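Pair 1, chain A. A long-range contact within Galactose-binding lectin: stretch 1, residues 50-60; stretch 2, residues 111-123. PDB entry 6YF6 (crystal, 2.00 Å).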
# COMPACT_ATOMS: atom_id res chain seq x y z
N GLY A 50 -20.99 -10.56 10.71
CA GLY A 50 -20.36 -11.82 10.99
C GLY A 50 -19.00 -11.89 10.33
O GLY A 50 -18.41 -10.86 9.97
N GLU A 51 -18.50 -13.10 10.15
CA GLU A 51 -17.20 -13.31 9.52
C GLU A 51 -17.36 -13.24 8.01
O GLU A 51 -18.07 -14.06 7.41
CB GLU A 51 -16.61 -14.64 9.98
CG GLU A 51 -16.45 -14.72 11.51
CD GLU A 51 -15.77 -15.99 12.00
OE1 GLU A 51 -15.60 -16.94 11.21
OE2 GLU A 51 -15.41 -16.04 13.19
N ILE A 52 -16.70 -12.26 7.39
CA ILE A 52 -16.85 -12.00 5.96
C ILE A 52 -15.70 -12.54 5.12
O ILE A 52 -15.88 -12.75 3.91
CB ILE A 52 -17.01 -10.49 5.70
CG1 ILE A 52 -15.74 -9.74 6.11
CG2 ILE A 52 -18.22 -9.94 6.46
CD1 ILE A 52 -15.79 -8.25 5.87
N LEU A 53 -14.52 -12.74 5.71
CA LEU A 53 -13.39 -13.36 5.04
C LEU A 53 -12.69 -14.27 6.03
O LEU A 53 -12.50 -13.90 7.19
CB LEU A 53 -12.39 -12.31 4.53
CG LEU A 53 -12.46 -11.78 3.09
CD1 LEU A 53 -11.21 -10.92 2.85
CD2 LEU A 53 -12.57 -12.88 2.05
N LYS A 54 -12.30 -15.46 5.58
CA LYS A 54 -11.71 -16.45 6.48
C LYS A 54 -10.49 -17.09 5.83
O LYS A 54 -10.44 -17.28 4.61
CB LYS A 54 -12.74 -17.52 6.87
CG LYS A 54 -13.78 -17.03 7.86
CD LYS A 54 -14.89 -18.05 8.06
CE LYS A 54 -14.50 -19.13 9.05
NZ LYS A 54 -15.56 -20.17 9.18
N LYS A 55 -9.51 -17.41 6.67
CA LYS A 55 -8.33 -18.14 6.23
C LYS A 55 -7.71 -18.87 7.41
O LYS A 55 -7.57 -18.31 8.50
CB LYS A 55 -7.27 -17.22 5.60
CG LYS A 55 -5.99 -17.95 5.24
CD LYS A 55 -5.03 -17.09 4.44
CE LYS A 55 -3.73 -17.83 4.16
NZ LYS A 55 -2.81 -17.03 3.30
N THR A 56 -7.33 -20.13 7.18
CA THR A 56 -6.50 -20.86 8.13
C THR A 56 -5.05 -20.65 7.71
O THR A 56 -4.56 -21.28 6.77
CB THR A 56 -6.87 -22.34 8.18
OG1 THR A 56 -8.23 -22.47 8.59
CG2 THR A 56 -5.98 -23.07 9.18
N LEU A 57 -4.37 -19.74 8.40
CA LEU A 57 -2.98 -19.40 8.09
C LEU A 57 -2.05 -20.45 8.67
O LEU A 57 -2.07 -20.72 9.87
CB LEU A 57 -2.65 -18.02 8.66
CG LEU A 57 -1.27 -17.46 8.33
CD1 LEU A 57 -1.16 -17.13 6.85
CD2 LEU A 57 -1.02 -16.23 9.19
N THR A 58 -1.21 -21.03 7.82
CA THR A 58 -0.28 -22.08 8.22
C THR A 58 1.14 -21.52 8.28
O THR A 58 1.40 -20.36 7.94
CB THR A 58 -0.35 -23.26 7.25
OG1 THR A 58 0.11 -22.85 5.95
CG2 THR A 58 -1.78 -23.79 7.14
N GLY A 59 2.07 -22.36 8.74
CA GLY A 59 3.46 -21.98 8.80
C GLY A 59 3.87 -21.18 10.01
O GLY A 59 4.94 -20.56 10.00
N LEU A 60 3.06 -21.20 11.07
CA LEU A 60 3.34 -20.42 12.27
C LEU A 60 4.09 -21.25 13.30
O LEU A 60 4.33 -22.45 13.12
CB LEU A 60 2.04 -19.88 12.86
CG LEU A 60 1.10 -19.15 11.90
CD1 LEU A 60 -0.11 -18.63 12.67
CD2 LEU A 60 1.81 -18.01 11.18
N LYS A 111 -2.80 -7.88 16.61
CA LYS A 111 -1.77 -8.86 16.87
C LYS A 111 -2.39 -10.07 17.56
O LYS A 111 -3.33 -9.94 18.34
CB LYS A 111 -0.65 -8.28 17.74
CG LYS A 111 0.14 -7.17 17.06
CD LYS A 111 1.21 -6.63 18.00
CE LYS A 111 2.22 -5.76 17.28
NZ LYS A 111 3.51 -5.74 18.03
N PHE A 112 -1.85 -11.25 17.26
CA PHE A 112 -2.28 -12.48 17.90
C PHE A 112 -1.06 -13.34 18.17
O PHE A 112 -0.01 -13.18 17.55
CB PHE A 112 -3.30 -13.24 17.04
CG PHE A 112 -2.74 -13.77 15.74
CD1 PHE A 112 -2.72 -12.98 14.61
CD2 PHE A 112 -2.25 -15.06 15.66
CE1 PHE A 112 -2.21 -13.46 13.41
CE2 PHE A 112 -1.73 -15.55 14.47
CZ PHE A 112 -1.72 -14.75 13.35
N LYS A 113 -1.21 -14.25 19.12
CA LYS A 113 -0.14 -15.17 19.50
C LYS A 113 -0.54 -16.57 19.06
O LYS A 113 -1.60 -17.07 19.44
CB LYS A 113 0.11 -15.13 21.01
CG LYS A 113 1.31 -15.95 21.45
CD LYS A 113 1.70 -15.63 22.89
CE LYS A 113 2.75 -14.53 22.95
NZ LYS A 113 2.82 -13.91 24.30
N ALA A 114 0.31 -17.19 18.25
CA ALA A 114 0.03 -18.53 17.77
C ALA A 114 0.13 -19.53 18.91
O ALA A 114 0.98 -19.40 19.81
CB ALA A 114 1.00 -18.91 16.65
N THR A 115 -0.75 -20.52 18.90
CA THR A 115 -0.67 -21.66 19.80
C THR A 115 -0.14 -22.90 19.10
O THR A 115 -0.05 -23.96 19.73
CB THR A 115 -2.04 -21.95 20.43
OG1 THR A 115 -3.02 -22.14 19.41
CG2 THR A 115 -2.46 -20.78 21.31
N GLY A 116 0.22 -22.79 17.83
CA GLY A 116 0.73 -23.92 17.08
C GLY A 116 1.17 -23.55 15.68
O GLY A 116 1.67 -22.45 15.44
N SER A 117 0.96 -24.48 14.74
CA SER A 117 1.42 -24.30 13.37
C SER A 117 0.47 -23.47 12.52
O SER A 117 0.85 -23.04 11.43
CB SER A 117 1.61 -25.67 12.72
OG SER A 117 0.38 -26.37 12.65
N GLN A 118 -0.75 -23.22 12.99
CA GLN A 118 -1.71 -22.47 12.20
C GLN A 118 -2.65 -21.70 13.12
O GLN A 118 -2.76 -21.98 14.32
CB GLN A 118 -2.52 -23.39 11.28
CG GLN A 118 -3.30 -24.47 12.01
CD GLN A 118 -3.99 -25.43 11.06
OE1 GLN A 118 -3.39 -25.90 10.09
NE2 GLN A 118 -5.26 -25.72 11.33
N ALA A 119 -3.34 -20.73 12.53
CA ALA A 119 -4.33 -19.92 13.22
C ALA A 119 -5.52 -19.70 12.30
O ALA A 119 -5.35 -19.53 11.09
CB ALA A 119 -3.76 -18.57 13.66
N GLU A 120 -6.71 -19.71 12.88
CA GLU A 120 -7.94 -19.45 12.13
C GLU A 120 -8.24 -17.96 12.20
O GLU A 120 -8.56 -17.43 13.27
CB GLU A 120 -9.10 -20.28 12.71
CG GLU A 120 -8.96 -21.78 12.45
CD GLU A 120 -10.10 -22.59 13.03
OE1 GLU A 120 -11.28 -22.24 12.77
OE2 GLU A 120 -9.83 -23.58 13.74
N LEU A 121 -8.10 -17.28 11.07
CA LEU A 121 -8.29 -15.84 10.98
C LEU A 121 -9.63 -15.52 10.33
O LEU A 121 -10.06 -16.21 9.41
CB LEU A 121 -7.17 -15.19 10.17
CG LEU A 121 -5.75 -15.49 10.66
CD1 LEU A 121 -4.73 -14.80 9.77
CD2 LEU A 121 -5.59 -15.07 12.12
N ALA A 122 -10.27 -14.46 10.81
CA ALA A 122 -11.51 -14.01 10.21
C ALA A 122 -11.58 -12.49 10.30
O ALA A 122 -11.24 -11.90 11.33
CB ALA A 122 -12.73 -14.63 10.91
N VAL A 123 -11.99 -11.87 9.19
CA VAL A 123 -12.39 -10.47 9.18
C VAL A 123 -13.87 -10.42 9.51
O VAL A 123 -14.67 -11.20 8.97
CB VAL A 123 -12.09 -9.82 7.82
CG1 VAL A 123 -12.50 -8.36 7.83
CG2 VAL A 123 -10.61 -9.96 7.48

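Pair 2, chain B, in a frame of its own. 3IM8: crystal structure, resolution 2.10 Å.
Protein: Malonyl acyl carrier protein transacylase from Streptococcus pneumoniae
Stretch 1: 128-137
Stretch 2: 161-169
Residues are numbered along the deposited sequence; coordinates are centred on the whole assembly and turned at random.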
# COMPACT_ATOMS: atom_id res chain seq x y z
N GLY B 128 19.21 -5.68 -0.21
CA GLY B 128 19.13 -4.80 0.99
C GLY B 128 18.52 -5.37 2.29
O GLY B 128 18.50 -6.57 2.51
N LYS B 129 18.03 -4.52 3.19
CA LYS B 129 17.55 -5.04 4.47
C LYS B 129 16.39 -4.14 4.96
O LYS B 129 16.29 -3.01 4.51
CB LYS B 129 18.71 -5.14 5.49
CG LYS B 129 18.34 -5.85 6.84
CD LYS B 129 19.49 -6.52 7.64
CE LYS B 129 18.92 -6.98 9.03
NZ LYS B 129 19.69 -7.99 9.85
N MET B 130 15.53 -4.68 5.84
CA MET B 130 14.35 -4.04 6.42
C MET B 130 14.17 -4.53 7.86
O MET B 130 14.16 -5.75 8.11
CB MET B 130 13.08 -4.36 5.59
CG MET B 130 13.00 -3.57 4.27
SD MET B 130 11.65 -4.11 3.21
CE MET B 130 10.34 -3.59 4.34
N VAL B 131 14.06 -3.60 8.81
CA VAL B 131 13.89 -4.05 10.15
C VAL B 131 12.71 -3.32 10.66
O VAL B 131 12.62 -2.14 10.43
CB VAL B 131 15.15 -3.76 11.03
CG1 VAL B 131 14.84 -4.13 12.47
CG2 VAL B 131 16.32 -4.62 10.56
N ALA B 132 11.76 -4.00 11.30
CA ALA B 132 10.71 -3.31 12.05
C ALA B 132 11.23 -2.97 13.44
O ALA B 132 11.63 -3.85 14.20
CB ALA B 132 9.45 -4.17 12.16
N VAL B 133 11.22 -1.68 13.75
CA VAL B 133 11.62 -1.17 15.05
C VAL B 133 10.38 -0.89 15.90
O VAL B 133 9.68 0.10 15.68
CB VAL B 133 12.45 0.11 14.94
CG1 VAL B 133 12.90 0.59 16.31
CG2 VAL B 133 13.65 -0.11 14.03
N LEU B 134 10.12 -1.78 16.85
CA LEU B 134 8.93 -1.71 17.69
C LEU B 134 9.18 -0.93 18.98
O LEU B 134 10.26 -0.99 19.56
CB LEU B 134 8.42 -3.11 18.02
CG LEU B 134 7.62 -3.82 16.92
CD1 LEU B 134 8.24 -3.56 15.55
CD2 LEU B 134 7.52 -5.31 17.20
N ASN B 135 8.18 -0.17 19.41
CA ASN B 135 8.26 0.56 20.67
C ASN B 135 9.54 1.35 20.96
O ASN B 135 10.16 1.18 22.01
CB ASN B 135 7.97 -0.38 21.85
CG ASN B 135 6.59 -1.00 21.77
OD1 ASN B 135 6.45 -2.23 21.75
ND2 ASN B 135 5.56 -0.16 21.71
N THR B 136 9.86 2.30 20.07
CA THR B 136 10.90 3.30 20.30
C THR B 136 10.47 4.65 19.70
O THR B 136 9.83 4.67 18.65
CB THR B 136 12.25 2.88 19.69
OG1 THR B 136 12.50 3.66 18.51
CG2 THR B 136 12.23 1.40 19.33
N PRO B 137 10.79 5.76 20.36
CA PRO B 137 10.35 7.07 19.86
C PRO B 137 10.84 7.32 18.43
O PRO B 137 11.96 6.94 18.08
CB PRO B 137 11.03 8.05 20.82
CG PRO B 137 11.20 7.29 22.04
CD PRO B 137 11.60 5.93 21.59
N THR B 161 2.68 2.75 12.88
CA THR B 161 2.09 3.28 14.12
C THR B 161 3.17 4.08 14.88
O THR B 161 4.35 4.00 14.52
CB THR B 161 1.53 2.15 15.03
OG1 THR B 161 2.61 1.49 15.69
CG2 THR B 161 0.73 1.08 14.17
N PRO B 162 2.77 4.89 15.91
CA PRO B 162 3.82 5.57 16.70
C PRO B 162 4.80 4.58 17.36
O PRO B 162 5.94 4.96 17.71
CB PRO B 162 3.02 6.35 17.75
CG PRO B 162 1.65 6.62 17.10
CD PRO B 162 1.40 5.32 16.31
N ALA B 163 4.41 3.31 17.46
CA ALA B 163 5.30 2.27 18.05
C ALA B 163 5.70 1.15 17.06
O ALA B 163 5.98 0.02 17.44
CB ALA B 163 4.69 1.72 19.34
N GLN B 164 5.68 1.47 15.78
CA GLN B 164 5.97 0.49 14.75
C GLN B 164 6.49 1.17 13.49
O GLN B 164 5.72 1.63 12.66
CB GLN B 164 4.73 -0.34 14.42
CG GLN B 164 5.00 -1.81 14.18
CD GLN B 164 5.24 -2.14 12.72
OE1 GLN B 164 6.21 -1.66 12.12
NE2 GLN B 164 4.36 -2.94 12.14
N ILE B 165 7.81 1.25 13.38
CA ILE B 165 8.42 1.93 12.25
C ILE B 165 9.46 1.03 11.60
O ILE B 165 10.37 0.53 12.26
CB ILE B 165 9.09 3.29 12.71
CG1 ILE B 165 7.94 4.27 13.08
CG2 ILE B 165 10.01 3.86 11.61
CD1 ILE B 165 8.31 5.47 13.93
N VAL B 166 9.29 0.80 10.30
CA VAL B 166 10.24 0.00 9.58
C VAL B 166 11.30 0.90 8.95
O VAL B 166 10.98 1.84 8.19
CB VAL B 166 9.58 -0.87 8.45
CG1 VAL B 166 10.65 -1.78 7.77
CG2 VAL B 166 8.41 -1.70 9.02
N ILE B 167 12.57 0.57 9.23
CA ILE B 167 13.70 1.21 8.54
C ILE B 167 14.14 0.31 7.40
O ILE B 167 14.05 -0.90 7.50
CB ILE B 167 14.88 1.49 9.55
CG1 ILE B 167 15.42 0.17 10.14
CG2 ILE B 167 14.34 2.30 10.73
CD1 ILE B 167 16.89 0.27 10.56
N ALA B 168 14.64 0.90 6.31
CA ALA B 168 15.11 0.10 5.21
C ALA B 168 16.39 0.69 4.57
O ALA B 168 16.76 1.85 4.85
CB ALA B 168 13.99 -0.02 4.17
N GLY B 169 17.04 -0.10 3.71
CA GLY B 169 18.15 0.37 2.86
C GLY B 169 19.18 -0.72 2.61
O GLY B 169 18.82 -1.88 2.52

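Pair 1, from a galactose-binding lectin, and pair 2, from a malonyl acyl carrier protein transacylase, share the same antiparallel two-strand ladder. The strand directions make angles of 161° and 153°, with closest axis approaches of 4.6 and 4.5 Å, and 14 central residues superpose with an RMSD of 0.7 Å. In pair 1 the register runs from Leu A53 opposite Val A123 to Leu A57 opposite Ala A119; in pair 2 it runs from Lys B129 opposite Gly B169 to Val B133 opposite Ile B165, at matching positions.

The backbone does the same work in both. Lys A55 and Leu A121 exchange two hydrogen bonds, Lys A55 N to Leu A121 O at 3.0 Å and Leu A121 N to Lys A55 O at 2.8 Å. The matched Val B131 and Ile B167 do likewise, with both Val B131 N to Ile B167 O and Ile B167 N to Val B131 O at 3.0 Å. Such bonds need only main-chain atoms, so the frame tolerates very different side chains.

On the face that carries Leu A57, Ala A119 and Leu A121, matched by Val B133, Ile B165 and Ile B167, every one of these residues is buried. Pair 1 sets a long side chain beside a short one: Leu A57 CB lies 4.0 Å from Leu A121 CD1, while Ala A119 offers only a methyl group. Leu A60, which has no counterpart in pair 2, packs over that methyl, its CD1 3.8 Å from Ala A119 CB and 3.9 Å from Phe A112 CE2 at the edge of the ring. Pair 2 uses beta-branched residues at all three positions, and Val B133 CG2 meets Ile B167 CG2 at 4.1 Å. Further along this face, Lys A55 is replaced by Val B131. The extended lysine, all four chi angles t, leads its end away and is hydrogen-bonded elsewhere in the structure; the valine packs across the ladder, with Val B131 CB 4.0 Å from Ile B167 CG1. At the end of the ladder, Val A123 places its CB 4.1 Å from Leu A53 CB, whereas the matched Gly B169 has no side chain and adopts backbone angles that call for glycine.

The other face diverges more in polarity. Ala A122 and Ala B168 nearly coincide, their CA atoms 0.1 Å apart after superposition, and each supports a long side chain from the facing strand: Lys A54 CG is 4.0 Å from Ala A122 CB, and Met B130 CG is 3.7 Å from Ala B168 CB. Beyond this point the lysine leads away, while the methionine reaches along the face to bring Met B130 CE within 3.9 Å of Val B166 CG1. Thr A56 and Glu A120 are exposed, with Thr A56 OG1 4.0 Å from Glu A120 CG; the matched Ala B132 and Val B166 are buried and make an apolar contact, Ala B132 CB to Val B166 CG2, at 4.1 Å.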